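Local coordinates for protein Dr hemagglutinin structural subunit (Escherichia coli, PDB 1UT1) that forms the structural subunit of an adhesive fimbria and binds the Dr blood group antigen, mediating adherence of uropathogenic bacteria to the upper urinary tract, at residues A[91-96]-A[124-129]. The protein carries 3 engineered substitutions. Sequence-based numbering, arbitrary orientation.
Sequences YVNIRP and YVDGQQ
Antiparallel beta pairing in the Ig-like, all-beta fold of a Dr-family fimbrial adhesin joins residues 91-96 of strand 89-96 to residues 124-129, where strand 118-125 ends and the chain turns into a loop. N93 and Y124 form a hydrogen-bonded pair: N93 N gives to Y124 O (2.8 Å), and Y124 N gives back to N93 O. V92 and V125 make the next, non-hydrogen-bonded pair; their side chains diverge, V92 packing on F79 and L81 of strand 78-83, V125 on L44 and A48. The R95 side chain starts toward residues 124-129, with CG anti to the backbone N (chi1 -177°), and bends at chi3, laying its guanidinium over one face of the Y124 ring. The planes are 14° apart and the stack is offset, R95 NH2 lying 3.5 Å from Y124 CZ; the cation-pi contact is off-centre, R95 CZ standing 31° off the ring normal. A water joins Y124 OH to R95 O, tying the tip of the ring to the partner strand. N93 and D126 cross obliquely, and a second water accepts a hydrogen bond from N93 ND2 and donates one to V125 O. Beyond the strand end, Q129 reaches back with its chain extended past CG and crosses Y91 at about a right angle. Its amide bonds both the N-H and the C=O of Y91: Q129 OE1 accepts the N-H of Y91 on a lone pair (N to OE1 2.9 Å), and NE2 gives to both G127 O and Y91 O. Y91 O is thus gripped twice, by Q129 NE2 in the carbonyl plane and by D126 N from above it, each at 2.9 Å.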
loop_
_atom_site.group_PDB
_atom_site.type_symbol
_atom_site.label_atom_id
_atom_site.label_comp_id
_atom_site.label_asym_id
_atom_site.label_seq_id
_atom_site.Cartn_x
_atom_site.Cartn_y
_atom_site.Cartn_z
ATOM N N TYR A 91 -12.547 -14.445 -14.360
ATOM C CA TYR A 91 -12.419 -15.823 -13.900
ATOM C C TYR A 91 -11.048 -16.358 -14.230
ATOM O O TYR A 91 -10.550 -16.200 -15.357
ATOM C CB TYR A 91 -13.471 -16.690 -14.552
ATOM C CG TYR A 91 -14.851 -16.350 -14.039
ATOM C CD1 TYR A 91 -15.686 -15.502 -14.749
ATOM C CD2 TYR A 91 -15.298 -16.867 -12.833
ATOM C CE1 TYR A 91 -16.966 -15.190 -14.279
ATOM C CE2 TYR A 91 -16.554 -16.532 -12.338
ATOM C CZ TYR A 91 -17.371 -15.681 -13.064
ATOM O OH TYR A 91 -18.661 -15.425 -12.606
ATOM N N VAL A 92 -10.497 -17.109 -13.289
ATOM C CA VAL A 92 -9.180 -17.688 -13.492
ATOM C C VAL A 92 -9.112 -19.154 -13.076
ATOM O O VAL A 92 -9.851 -19.600 -12.183
ATOM C CB VAL A 92 -8.079 -16.899 -12.692
ATOM C CG1 VAL A 92 -7.921 -15.465 -13.244
ATOM C CG2 VAL A 92 -8.379 -16.868 -11.145
ATOM N N ASN A 93 -8.088 -19.835 -13.606
ATOM C CA ASN A 93 -7.668 -21.142 -13.107
ATOM C C ASN A 93 -6.405 -20.938 -12.303
ATOM O O ASN A 93 -5.625 -20.032 -12.579
ATOM C CB ASN A 93 -7.351 -22.082 -14.251
ATOM C CG ASN A 93 -8.589 -22.624 -14.901
ATOM O OD1 ASN A 93 -9.536 -23.050 -14.220
ATOM N ND2 ASN A 93 -8.632 -22.544 -16.218
ATOM N N ILE A 94 -6.249 -21.751 -11.273
ATOM C CA ILE A 94 -5.087 -21.701 -10.386
ATOM C C ILE A 94 -4.448 -23.067 -10.476
ATOM O O ILE A 94 -5.123 -24.085 -10.293
ATOM C CB ILE A 94 -5.558 -21.468 -8.927
ATOM C CG1 ILE A 94 -6.293 -20.108 -8.844
ATOM C CG2 ILE A 94 -4.399 -21.541 -7.962
ATOM C CD1 ILE A 94 -6.890 -19.803 -7.433
ATOM N N ARG A 95 -3.166 -23.109 -10.842
ATOM C CA ARG A 95 -2.516 -24.382 -11.147
ATOM C C ARG A 95 -1.035 -24.378 -10.721
ATOM O O ARG A 95 -0.275 -23.552 -11.186
ATOM C CB ARG A 95 -2.606 -24.643 -12.665
ATOM C CG ARG A 95 -2.021 -25.987 -13.095
ATOM C CD ARG A 95 -2.371 -26.296 -14.528
ATOM N NE ARG A 95 -1.482 -25.602 -15.461
ATOM C CZ ARG A 95 -1.834 -24.566 -16.227
ATOM N NH1 ARG A 95 -3.068 -24.064 -16.169
ATOM N NH2 ARG A 95 -0.944 -24.012 -17.039
ATOM N N PRO A 96 -0.622 -25.343 -9.906
ATOM C CA PRO A 96 0.813 -25.464 -9.541
ATOM C C PRO A 96 1.576 -25.827 -10.779
ATOM O O PRO A 96 1.020 -26.456 -11.683
ATOM C CB PRO A 96 0.841 -26.659 -8.576
ATOM C CG PRO A 96 -0.334 -27.507 -8.996
ATOM C CD PRO A 96 -1.419 -26.487 -9.412
ATOM N N TYR A 124 -4.246 -18.108 -14.313
ATOM C CA TYR A 124 -4.480 -17.947 -15.759
ATOM C C TYR A 124 -5.917 -17.579 -16.027
ATOM O O TYR A 124 -6.831 -18.054 -15.354
ATOM C CB TYR A 124 -4.201 -19.291 -16.477
ATOM C CG TYR A 124 -2.846 -19.875 -16.162
ATOM C CD1 TYR A 124 -1.720 -19.509 -16.916
ATOM C CD2 TYR A 124 -2.658 -20.660 -15.029
ATOM C CE1 TYR A 124 -0.462 -20.043 -16.623
ATOM C CE2 TYR A 124 -1.386 -21.209 -14.720
ATOM C CZ TYR A 124 -0.298 -20.879 -15.533
ATOM O OH TYR A 124 0.971 -21.351 -15.201
ATOM N N VAL A 125 -6.138 -16.840 -17.100
ATOM C CA VAL A 125 -7.514 -16.507 -17.499
ATOM C C VAL A 125 -8.256 -17.812 -17.845
ATOM O O VAL A 125 -7.741 -18.654 -18.563
ATOM C CB VAL A 125 -7.496 -15.535 -18.716
ATOM C CG1 VAL A 125 -8.912 -15.336 -19.288
ATOM C CG2 VAL A 125 -6.891 -14.178 -18.292
ATOM N N ASP A 126 -9.447 -17.998 -17.287
ATOM C CA ASP A 126 -10.231 -19.218 -17.559
ATOM C C ASP A 126 -11.365 -18.886 -18.554
ATOM O O ASP A 126 -12.397 -18.369 -18.153
ATOM C CB ASP A 126 -10.853 -19.759 -16.258
ATOM C CG ASP A 126 -11.658 -21.056 -16.484
ATOM O OD1 ASP A 126 -11.530 -21.684 -17.575
ATOM O OD2 ASP A 126 -12.502 -21.373 -15.630
ATOM N N GLY A 127 -11.148 -19.191 -19.827
ATOM C CA GLY A 127 -12.121 -18.879 -20.887
ATOM C C GLY A 127 -11.818 -17.460 -21.371
ATOM O O GLY A 127 -11.480 -16.588 -20.558
ATOM N N GLN A 128 -11.856 -17.245 -22.691
ATOM C CA GLN A 128 -11.549 -15.925 -23.242
ATOM C C GLN A 128 -12.483 -14.906 -22.615
ATOM O O GLN A 128 -13.709 -15.138 -22.496
ATOM C CB GLN A 128 -11.603 -15.911 -24.792
ATOM C CG GLN A 128 -12.992 -15.911 -25.384
ATOM C CD GLN A 128 -13.589 -14.498 -25.452
ATOM O OE1 GLN A 128 -12.899 -13.516 -25.192
ATOM N NE2 GLN A 128 -14.890 -14.400 -25.792
ATOM N N GLN A 129 -11.901 -13.818 -22.107
ATOM C CA GLN A 129 -12.702 -12.772 -21.453
ATOM C C GLN A 129 -12.323 -11.400 -21.995
ATOM O O GLN A 129 -12.035 -10.455 -21.243
ATOM C CB GLN A 129 -12.581 -12.872 -19.921
ATOM C CG GLN A 129 -13.346 -14.074 -19.357
ATOM C CD GLN A 129 -12.962 -14.406 -17.917
ATOM O OE1 GLN A 129 -13.460 -13.796 -16.984
ATOM N NE2 GLN A 129 -12.086 -15.392 -17.739
HETATM O O HOH W 1 -6.895 -21.310 -17.952
HETATM O O HOH W 2 0.971 -23.482 -13.763
#